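Local structure of colicin-B (Escherichia coli, 1RH1) at residues E318-T323 against I355-G360; H91-N96 against V236-I242; T18-S24 against G258-N264. The protein forms channels in the cytoplasmic membrane of Escherichia coli and closely related bacteria, depolarizing it and dissipating the energy of the target cell. All blocks are in the same frame, centred on the assembly; numbering follows the deposited sequence.

How the contacts relate
Along the chain, both segments of contact 2 fall between the two segments of contact 3, while contact 1 opens only after contact 3 has closed. Contacts 2 and 3 both belong to the N-terminal colicin-like bacteriocin part, with centres about 32 Å apart; contact 1 belongs to the pore-forming domain. Contacts 1 and 2 lie on opposite sides of the chain's centre, about 58 Å between centres. Contact 3, about 32 Å from contact 1 centre to centre, is linked to it by the long helix 291-340: Trp-22, Tyr-259 and Thr-260 meet its N-terminal part, and residues 318-323 belong to it further on, so one helix serves both parts.

Contact 1 of 3, residues E318-T323 against I355-G360; sequences EKTVLT and INNFQG
Leu-322 pushes its branched end into the turn at the C-terminal end of helix 342-357, overlapping Ile-355, Phe-358 and Gln-359. With chi1 m and chi2 t, its CD2 lies 3.1 Å from Ile-355 O, 3.8 Å from Ile-355 CG2 and 4.3 Å from Phe-358 CB, while Leu-322 CD1 reaches Gln-359 CB at 3.8 Å. Residues 318-323 are regular alpha-helix, as the bonds Leu-322 N to Glu-318 O (3.1 Å) and Thr-323 N to Lys-319 O (3.0 Å) attest; Thr-323 OG1 also binds Thr-320 O at 3.1 Å. The register runs antiparallel: the CA atoms of Leu-322 and Asn-356 are 5.3 Å apart, those of Glu-318 and Gln-359 7.3 Å. Phe-358 N bonds to Ile-355 O at 3.0 Å, and Gly-360 turns the chain at phi 89°, psi -20°, where a CB would jam against the preceding carbonyl.

Around the leucine the contact is more polar. Gln-359, extended with chi1 and chi2 both t, has its CG 3.8 Å from Glu-318 OE1 and its OE1 3.9 Å from Lys-319 CD; its NE2 bonds weakly to Glu-315 O. Asn-356 ND2 comes within 3.3 Å of Thr-323 CA. The ends of Ile-355 and Phe-358 lead away, Ile-355 to Thr-325 and Ile-329, Phe-358 to Ser-457 and Leu-461 of helix 457-472, in a predicted transmembrane region. Burying 386 Å², this helix end and following loop, set in opposite register against the preceding helix beside a hydrophobic one, is characteristic of the alpha-helical bundle of pore-forming colicin domains.

Contact 2 of 3, residues H91-N96 against V236-I242; sequences HSPWGN and VRSNPEI
Two irregular loops of the colicin-like bacteriocin domain close on each other here, one following strand 87-90 and the other following strand 225-228, parallel neighbours in the mixed sheet. Two hydrogen bonds fasten them, both at 160°: Asn-96 N to Pro-240 O, 2.9 Å, and Asn-96 ND2 to Glu-241 OE2, 2.9 Å. One asparagine thus offers backbone and side-chain donors to successive residues. The backbones come nearest at Gly-95 and Pro-240, CA to CA 4.2 Å. Gly-95 has phi 75°, psi 176°, and a CB there would clash with Trp-94 CE3. His-91 has both ring nitrogens engaged, ND1 donating to Ser-92 O at 2.8 Å and NE2 bonded to Thr-234 O.

Trp-94, chi1 t and chi2 88°, fills the gap between the loops. Its NE1 is 3.2 Å from Val-236 O, but the angle is too poor for a hydrogen bond; the ring is packed by Val-236 and Ile-242, with Ser-238 O 3.1 Å from Trp-94 CH2 at its edge. Val-236 CG1 makes a CH-pi contact, 3.7 Å from the six-membered-ring centroid of Trp-94 and 8° off its normal. Phe-65 meets both the Trp-94 and His-91 rings. Also at the indole edge, Trp-94 CZ3 lies 3.3 Å from Ile-242 CD1.

Contact 3 of 3, residues T18-S24 against G258-N264; sequences TMVVWPS and GYTMSSN
Backbone hydrogen bonds set up a two-stranded parallel ladder between the TonB box and residues 260-262: Val-20 N to Tyr-259 O (2.7 Å, 148°), Met-261 N to Val-20 O (2.9 Å, the acceptor less surely placed) and Trp-22 N to Met-261 O (2.9 Å, 162°). Past the ladder, Ser-24 N makes a weak bond to Ser-263 OG at 3.3 Å, while Ser-24 OG binds Glu-287. The register pairs Val-20 with Thr-260, Val-21 with Met-261 and Trp-22 with Ser-262, CA atoms 4.7 to 4.9 Å apart; the short axes approach to 4.2 Å and cross at -40°.

Val-20, Trp-22, Thr-260 and Ser-262 share one face, with Val-20 CG2 3.4 Å from Thr-260 CG2 and Trp-22 CB 3.7 Å from Thr-260 CB. On the other, Val-21 CG2 lies 4.0 Å from Met-261 CG. Just before the strand, Met-19 SD lies 3.7 Å from Met-261 CE. The middle of the TonB box, the signature of TonB-dependent uptake, is thus a paired strand in this structure. Trp-22 packs on helix 291-340, touching Ser-293 and Ala-300, while Arg-297 and Glu-301 of that helix bond to Thr-260 O and Tyr-259 N respectively.

Contact 1 of 3, residues E318-T323 against I355-G360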
loop_
_atom_site.group_PDB
_atom_site.type_symbol
_atom_site.label_atom_id
_atom_site.label_comp_id
_atom_site.label_asym_id
_atom_site.label_seq_id
_atom_site.Cartn_x
_atom_site.Cartn_y
_atom_site.Cartn_z
ATOM N N GLU A 318 -13.129 7.931 -6.916
ATOM C CA GLU A 318 -12.893 8.209 -8.330
ATOM C C GLU A 318 -13.400 7.035 -9.160
ATOM O O GLU A 318 -14.126 7.235 -10.132
ATOM C CB GLU A 318 -11.382 8.446 -8.578
ATOM C CG GLU A 318 -10.965 9.051 -9.934
ATOM C CD GLU A 318 -9.632 9.831 -9.931
ATOM O OE1 GLU A 318 -8.902 9.808 -10.932
ATOM O OE2 GLU A 318 -9.319 10.495 -8.938
ATOM N N LYS A 319 -13.079 5.817 -8.718
ATOM C CA LYS A 319 -13.497 4.583 -9.363
ATOM C C LYS A 319 -15.016 4.412 -9.428
ATOM O O LYS A 319 -15.546 3.914 -10.428
ATOM C CB LYS A 319 -12.879 3.428 -8.601
ATOM C CG LYS A 319 -13.179 2.003 -9.042
ATOM C CD LYS A 319 -12.407 1.695 -10.319
ATOM C CE LYS A 319 -11.812 0.274 -10.244
ATOM N NZ LYS A 319 -10.712 0.099 -11.191
ATOM N N THR A 320 -15.737 4.852 -8.382
ATOM C CA THR A 320 -17.176 4.674 -8.365
ATOM C C THR A 320 -17.872 5.675 -9.270
ATOM O O THR A 320 -18.891 5.312 -9.853
ATOM C CB THR A 320 -17.784 4.791 -6.922
ATOM O OG1 THR A 320 -17.984 6.159 -6.646
ATOM C CG2 THR A 320 -16.896 4.199 -5.842
ATOM N N VAL A 321 -17.388 6.918 -9.418
ATOM C CA VAL A 321 -18.080 7.861 -10.302
ATOM C C VAL A 321 -17.741 7.556 -11.749
ATOM O O VAL A 321 -18.544 7.780 -12.648
ATOM C CB VAL A 321 -17.724 9.360 -9.991
ATOM C CG1 VAL A 321 -17.978 9.518 -8.517
ATOM C CG2 VAL A 321 -16.293 9.772 -10.257
ATOM N N LEU A 322 -16.560 6.995 -11.990
ATOM C CA LEU A 322 -16.230 6.608 -13.339
ATOM C C LEU A 322 -17.064 5.380 -13.711
ATOM O O LEU A 322 -17.555 5.366 -14.846
ATOM C CB LEU A 322 -14.715 6.322 -13.440
ATOM C CG LEU A 322 -13.712 7.486 -13.395
ATOM C CD1 LEU A 322 -12.340 6.915 -13.125
ATOM C CD2 LEU A 322 -13.698 8.269 -14.694
ATOM N N THR A 323 -17.317 4.395 -12.809
ATOM C CA THR A 323 -18.124 3.249 -13.223
ATOM C C THR A 323 -19.570 3.646 -13.402
ATOM O O THR A 323 -20.152 3.230 -14.398
ATOM C CB THR A 323 -18.126 2.066 -12.250
ATOM O OG1 THR A 323 -18.778 2.486 -11.064
ATOM C CG2 THR A 323 -16.723 1.556 -12.002
ATOM N N ILE A 355 -13.912 6.414 -20.485
ATOM C CA ILE A 355 -14.155 7.069 -19.218
ATOM C C ILE A 355 -13.836 6.064 -18.122
ATOM O O ILE A 355 -13.154 6.408 -17.147
ATOM C CB ILE A 355 -15.635 7.544 -19.118
ATOM C CG1 ILE A 355 -15.948 8.582 -20.169
ATOM C CG2 ILE A 355 -15.868 8.190 -17.770
ATOM C CD1 ILE A 355 -17.402 9.083 -20.175
ATOM N N ASN A 356 -14.258 4.802 -18.323
ATOM C CA ASN A 356 -14.080 3.794 -17.305
ATOM C C ASN A 356 -12.628 3.466 -17.034
ATOM O O ASN A 356 -12.304 2.813 -16.048
ATOM C CB ASN A 356 -14.789 2.525 -17.679
ATOM C CG ASN A 356 -15.215 1.833 -16.399
ATOM O OD1 ASN A 356 -14.618 0.872 -15.923
ATOM N ND2 ASN A 356 -16.261 2.351 -15.776
ATOM N N ASN A 357 -11.731 3.945 -17.888
ATOM C CA ASN A 357 -10.298 3.780 -17.685
ATOM C C ASN A 357 -9.532 5.087 -17.493
ATOM O O ASN A 357 -8.348 5.090 -17.154
ATOM C CB ASN A 357 -9.696 3.053 -18.872
ATOM C CG ASN A 357 -10.342 1.720 -19.142
ATOM O OD1 ASN A 357 -10.383 1.328 -20.303
ATOM N ND2 ASN A 357 -10.859 1.021 -18.122
ATOM N N PHE A 358 -10.225 6.207 -17.707
ATOM C CA PHE A 358 -9.703 7.549 -17.619
ATOM C C PHE A 358 -9.031 7.900 -16.310
ATOM O O PHE A 358 -8.431 8.956 -16.212
ATOM C CB PHE A 358 -10.836 8.461 -17.874
ATOM C CG PHE A 358 -10.381 9.817 -18.304
ATOM C CD1 PHE A 358 -10.119 10.018 -19.645
ATOM C CD2 PHE A 358 -10.278 10.844 -17.372
ATOM C CE1 PHE A 358 -9.742 11.281 -20.076
ATOM C CE2 PHE A 358 -9.905 12.097 -17.796
ATOM C CZ PHE A 358 -9.638 12.311 -19.146
ATOM N N GLN A 359 -9.093 7.056 -15.283
ATOM C CA GLN A 359 -8.398 7.275 -14.030
ATOM C C GLN A 359 -6.901 7.523 -14.238
ATOM O O GLN A 359 -6.159 6.819 -14.935
ATOM C CB GLN A 359 -8.664 6.057 -13.180
ATOM C CG GLN A 359 -8.225 6.204 -11.742
ATOM C CD GLN A 359 -8.999 5.247 -10.849
ATOM O OE1 GLN A 359 -9.670 4.323 -11.332
ATOM N NE2 GLN A 359 -8.954 5.446 -9.526
ATOM N N GLY A 360 -6.486 8.633 -13.656
ATOM C CA GLY A 360 -5.109 9.060 -13.776
ATOM C C GLY A 360 -4.888 9.937 -15.010
ATOM O O GLY A 360 -3.887 10.671 -15.060
#

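Contact 2 of 3, residues H91-N96 against V236-I242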
loop_
_atom_site.group_PDB
_atom_site.type_symbol
_atom_site.label_atom_id
_atom_site.label_comp_id
_atom_site.label_asym_id
_atom_site.label_seq_id
_atom_site.Cartn_x
_atom_site.Cartn_y
_atom_site.Cartn_z
ATOM N N HIS A 91 18.992 -22.804 19.828
ATOM C CA HIS A 91 18.498 -24.001 20.507
ATOM C C HIS A 91 17.098 -24.379 20.029
ATOM O O HIS A 91 16.355 -23.571 19.466
ATOM C CB HIS A 91 18.475 -23.784 22.012
ATOM C CG HIS A 91 18.250 -25.040 22.858
ATOM N ND1 HIS A 91 17.121 -25.734 23.014
ATOM C CD2 HIS A 91 19.223 -25.656 23.617
ATOM C CE1 HIS A 91 17.384 -26.729 23.829
ATOM N NE2 HIS A 91 18.646 -26.683 24.190
ATOM N N SER A 92 16.771 -25.669 20.195
ATOM C CA SER A 92 15.507 -26.287 19.820
ATOM C C SER A 92 14.389 -25.759 20.701
ATOM O O SER A 92 14.710 -25.107 21.699
ATOM C CB SER A 92 15.650 -27.774 20.000
ATOM O OG SER A 92 14.949 -28.447 18.963
ATOM N N PRO A 93 13.088 -25.950 20.448
ATOM C CA PRO A 93 12.038 -25.587 21.383
ATOM C C PRO A 93 12.243 -26.008 22.828
ATOM O O PRO A 93 12.527 -27.163 23.168
ATOM C CB PRO A 93 10.799 -26.169 20.753
ATOM C CG PRO A 93 11.026 -25.785 19.317
ATOM C CD PRO A 93 12.499 -26.174 19.130
ATOM N N TRP A 94 12.229 -24.943 23.633
ATOM C CA TRP A 94 12.264 -25.019 25.087
ATOM C C TRP A 94 11.682 -23.728 25.674
ATOM O O TRP A 94 11.752 -22.661 25.059
ATOM C CB TRP A 94 13.706 -25.215 25.549
ATOM C CG TRP A 94 13.877 -25.290 27.054
ATOM C CD1 TRP A 94 13.782 -26.477 27.715
ATOM C CD2 TRP A 94 14.128 -24.235 27.893
ATOM N NE1 TRP A 94 13.968 -26.189 28.984
ATOM C CE2 TRP A 94 14.174 -24.872 29.137
ATOM C CE3 TRP A 94 14.315 -22.855 27.790
ATOM C CZ2 TRP A 94 14.411 -24.137 30.294
ATOM C CZ3 TRP A 94 14.550 -22.126 28.946
ATOM C CH2 TRP A 94 14.598 -22.757 30.187
ATOM N N GLY A 95 11.055 -23.841 26.854
ATOM C CA GLY A 95 10.585 -22.706 27.633
ATOM C C GLY A 95 9.333 -21.991 27.170
ATOM O O GLY A 95 8.744 -22.258 26.119
ATOM N N ASN A 96 8.958 -21.030 28.019
ATOM C CA ASN A 96 7.731 -20.260 27.836
ATOM C C ASN A 96 7.914 -19.107 26.861
ATOM O O ASN A 96 8.639 -18.138 27.117
ATOM C CB ASN A 96 7.256 -19.705 29.179
ATOM C CG ASN A 96 7.371 -20.669 30.362
ATOM O OD1 ASN A 96 7.232 -21.894 30.262
ATOM N ND2 ASN A 96 7.653 -20.105 31.533
ATOM N N VAL A 236 18.499 -27.992 29.240
ATOM C CA VAL A 236 18.484 -26.599 29.662
ATOM C C VAL A 236 17.738 -26.581 30.969
ATOM O O VAL A 236 16.510 -26.629 30.937
ATOM C CB VAL A 236 17.721 -25.675 28.690
ATOM C CG1 VAL A 236 18.004 -24.234 29.098
ATOM C CG2 VAL A 236 18.109 -25.933 27.254
ATOM N N ARG A 237 18.366 -26.546 32.136
ATOM C CA ARG A 237 17.519 -26.532 33.318
ATOM C C ARG A 237 17.686 -25.240 34.118
ATOM O O ARG A 237 17.923 -25.156 35.329
ATOM C CB ARG A 237 17.852 -27.836 34.073
ATOM C CG ARG A 237 17.323 -29.053 33.253
ATOM C CD ARG A 237 17.678 -30.482 33.703
ATOM N NE ARG A 237 17.277 -31.451 32.676
ATOM C CZ ARG A 237 17.304 -32.794 32.819
ATOM N NH1 ARG A 237 17.707 -33.395 33.951
ATOM N NH2 ARG A 237 16.934 -33.567 31.788
ATOM N N SER A 238 17.433 -24.201 33.313
ATOM C CA SER A 238 17.565 -22.820 33.702
ATOM C C SER A 238 16.293 -22.033 33.436
ATOM O O SER A 238 16.197 -21.278 32.461
ATOM C CB SER A 238 18.760 -22.214 32.936
ATOM O OG SER A 238 18.697 -22.290 31.513
ATOM N N ASN A 239 15.319 -22.241 34.330
ATOM C CA ASN A 239 14.001 -21.591 34.392
ATOM C C ASN A 239 13.307 -21.114 33.120
ATOM O O ASN A 239 13.786 -20.204 32.433
ATOM C CB ASN A 239 14.038 -20.379 35.335
ATOM C CG ASN A 239 12.664 -20.032 35.927
ATOM O OD1 ASN A 239 12.345 -20.467 37.037
ATOM N ND2 ASN A 239 11.796 -19.273 35.250
ATOM N N PRO A 240 12.121 -21.676 32.826
ATOM C CA PRO A 240 11.402 -21.469 31.583
ATOM C C PRO A 240 11.024 -20.049 31.242
ATOM O O PRO A 240 10.642 -19.812 30.098
ATOM C CB PRO A 240 10.211 -22.374 31.709
ATOM C CG PRO A 240 9.955 -22.446 33.182
ATOM C CD PRO A 240 11.375 -22.592 33.690
ATOM N N GLU A 241 11.146 -19.104 32.186
ATOM C CA GLU A 241 10.792 -17.733 31.883
ATOM C C GLU A 241 11.655 -16.914 30.943
ATOM O O GLU A 241 11.145 -16.530 29.885
ATOM C CB GLU A 241 10.640 -16.921 33.154
ATOM C CG GLU A 241 9.173 -16.890 33.573
ATOM C CD GLU A 241 8.216 -16.473 32.456
ATOM O OE1 GLU A 241 8.313 -15.343 31.973
ATOM O OE2 GLU A 241 7.380 -17.280 32.050
ATOM N N ILE A 242 12.940 -16.655 31.237
ATOM C CA ILE A 242 13.829 -15.824 30.417
ATOM C C ILE A 242 13.184 -14.425 30.327
ATOM O O ILE A 242 12.462 -14.065 29.386
ATOM C CB ILE A 242 14.052 -16.443 28.970
ATOM C CG1 ILE A 242 14.784 -17.751 28.938
ATOM C CG2 ILE A 242 15.023 -15.556 28.231
ATOM C CD1 ILE A 242 14.171 -18.915 29.704
#

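Contact 3 of 3, residues T18-S24 against G258-N264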
loop_
_atom_site.group_PDB
_atom_site.type_symbol
_atom_site.label_atom_id
_atom_site.label_comp_id
_atom_site.label_asym_id
_atom_site.label_seq_id
_atom_site.Cartn_x
_atom_site.Cartn_y
_atom_site.Cartn_z
ATOM N N THR A 18 3.335 -2.864 2.285
ATOM C CA THR A 18 2.736 -1.529 2.332
ATOM C C THR A 18 3.421 -0.568 3.315
ATOM O O THR A 18 2.846 0.466 3.671
ATOM C CB THR A 18 1.198 -1.562 2.688
ATOM O OG1 THR A 18 0.643 -2.839 2.366
ATOM C CG2 THR A 18 0.453 -0.462 1.907
ATOM N N MET A 19 4.659 -0.817 3.756
ATOM C CA MET A 19 5.284 0.081 4.714
ATOM C C MET A 19 6.334 1.030 4.148
ATOM O O MET A 19 7.171 0.653 3.325
ATOM C CB MET A 19 5.885 -0.756 5.831
ATOM C CG MET A 19 4.826 -1.324 6.742
ATOM S SD MET A 19 5.507 -2.674 7.724
ATOM C CE MET A 19 6.074 -1.796 9.151
ATOM N N VAL A 20 6.275 2.295 4.594
ATOM C CA VAL A 20 7.221 3.331 4.177
ATOM C C VAL A 20 8.406 3.324 5.137
ATOM O O VAL A 20 8.248 2.908 6.281
ATOM C CB VAL A 20 6.549 4.755 4.167
ATOM C CG1 VAL A 20 5.148 4.663 3.562
ATOM C CG2 VAL A 20 6.376 5.325 5.563
ATOM N N VAL A 21 9.611 3.748 4.741
ATOM C CA VAL A 21 10.738 3.730 5.665
ATOM C C VAL A 21 10.844 4.918 6.604
ATOM O O VAL A 21 10.622 6.084 6.271
ATOM C CB VAL A 21 12.017 3.572 4.833
ATOM C CG1 VAL A 21 13.290 4.064 5.499
ATOM C CG2 VAL A 21 12.222 2.075 4.694
ATOM N N TRP A 22 11.126 4.585 7.852
ATOM C CA TRP A 22 11.446 5.615 8.808
ATOM C C TRP A 22 12.955 5.457 8.886
ATOM O O TRP A 22 13.438 4.382 9.265
ATOM C CB TRP A 22 10.800 5.348 10.160
ATOM C CG TRP A 22 11.214 6.381 11.185
ATOM C CD1 TRP A 22 10.808 7.682 11.091
ATOM C CD2 TRP A 22 12.010 6.153 12.268
ATOM N NE1 TRP A 22 11.340 8.301 12.112
ATOM C CE2 TRP A 22 12.062 7.428 12.839
ATOM C CE3 TRP A 22 12.688 5.084 12.856
ATOM C CZ2 TRP A 22 12.789 7.650 14.006
ATOM C CZ3 TRP A 22 13.416 5.308 14.023
ATOM C CH2 TRP A 22 13.462 6.580 14.588
ATOM N N PRO A 23 13.737 6.473 8.467
ATOM C CA PRO A 23 15.194 6.463 8.517
ATOM C C PRO A 23 15.491 6.553 9.990
ATOM O O PRO A 23 15.102 7.530 10.633
ATOM C CB PRO A 23 15.594 7.671 7.746
ATOM C CG PRO A 23 14.363 8.042 6.946
ATOM C CD PRO A 23 13.267 7.747 7.935
ATOM N N SER A 24 16.117 5.515 10.533
ATOM C CA SER A 24 16.328 5.431 11.966
ATOM C C SER A 24 17.077 6.600 12.580
ATOM O O SER A 24 17.803 7.328 11.899
ATOM C CB SER A 24 17.061 4.139 12.278
ATOM O OG SER A 24 17.188 3.977 13.679
ATOM N N GLY A 258 1.861 -1.595 11.496
ATOM C CA GLY A 258 2.492 -0.311 11.313
ATOM C C GLY A 258 2.648 0.104 9.864
ATOM O O GLY A 258 2.536 -0.680 8.935
ATOM N N TYR A 259 2.907 1.391 9.675
ATOM C CA TYR A 259 3.149 1.963 8.369
ATOM C C TYR A 259 4.615 2.306 8.091
ATOM O O TYR A 259 4.956 2.538 6.925
ATOM C CB TYR A 259 2.317 3.205 8.213
ATOM C CG TYR A 259 0.844 2.934 8.068
ATOM C CD1 TYR A 259 0.268 3.045 6.803
ATOM C CD2 TYR A 259 0.063 2.639 9.191
ATOM C CE1 TYR A 259 -1.103 2.878 6.648
ATOM C CE2 TYR A 259 -1.318 2.465 9.044
ATOM C CZ TYR A 259 -1.885 2.598 7.769
ATOM O OH TYR A 259 -3.252 2.533 7.624
ATOM N N THR A 260 5.509 2.371 9.091
ATOM C CA THR A 260 6.925 2.646 8.842
ATOM C C THR A 260 7.890 1.554 9.306
ATOM O O THR A 260 7.734 1.044 10.413
ATOM C CB THR A 260 7.406 3.965 9.510
ATOM O OG1 THR A 260 6.974 3.860 10.852
ATOM C CG2 THR A 260 6.865 5.249 8.940
ATOM N N MET A 261 8.878 1.143 8.498
ATOM C CA MET A 261 9.902 0.229 8.981
ATOM C C MET A 261 11.155 1.017 9.280
ATOM O O MET A 261 11.640 1.747 8.416
ATOM C CB MET A 261 10.254 -0.873 7.962
ATOM C CG MET A 261 9.963 -0.673 6.464
ATOM S SD MET A 261 10.128 -2.179 5.449
ATOM C CE MET A 261 8.806 -3.159 6.140
ATOM N N SER A 262 11.641 0.910 10.531
ATOM C CA SER A 262 12.878 1.535 11.028
ATOM C C SER A 262 14.039 1.072 10.150
ATOM O O SER A 262 14.086 -0.115 9.808
ATOM C CB SER A 262 13.090 1.112 12.492
ATOM O OG SER A 262 14.347 1.443 13.070
ATOM N N SER A 263 14.983 1.935 9.735
ATOM C CA SER A 263 15.993 1.492 8.776
ATOM C C SER A 263 16.948 0.421 9.292
ATOM O O SER A 263 17.542 -0.308 8.498
ATOM C CB SER A 263 16.824 2.680 8.293
ATOM O OG SER A 263 17.834 3.034 9.231
ATOM N N ASN A 264 17.076 0.316 10.623
ATOM C CA ASN A 264 18.016 -0.611 11.234
ATOM C C ASN A 264 17.460 -1.931 11.727
ATOM O O ASN A 264 18.177 -2.736 12.320
ATOM C CB ASN A 264 18.722 0.119 12.371
ATOM C CG ASN A 264 19.599 1.287 11.905
ATOM O OD1 ASN A 264 19.743 2.262 12.636
ATOM N ND2 ASN A 264 20.216 1.277 10.721
#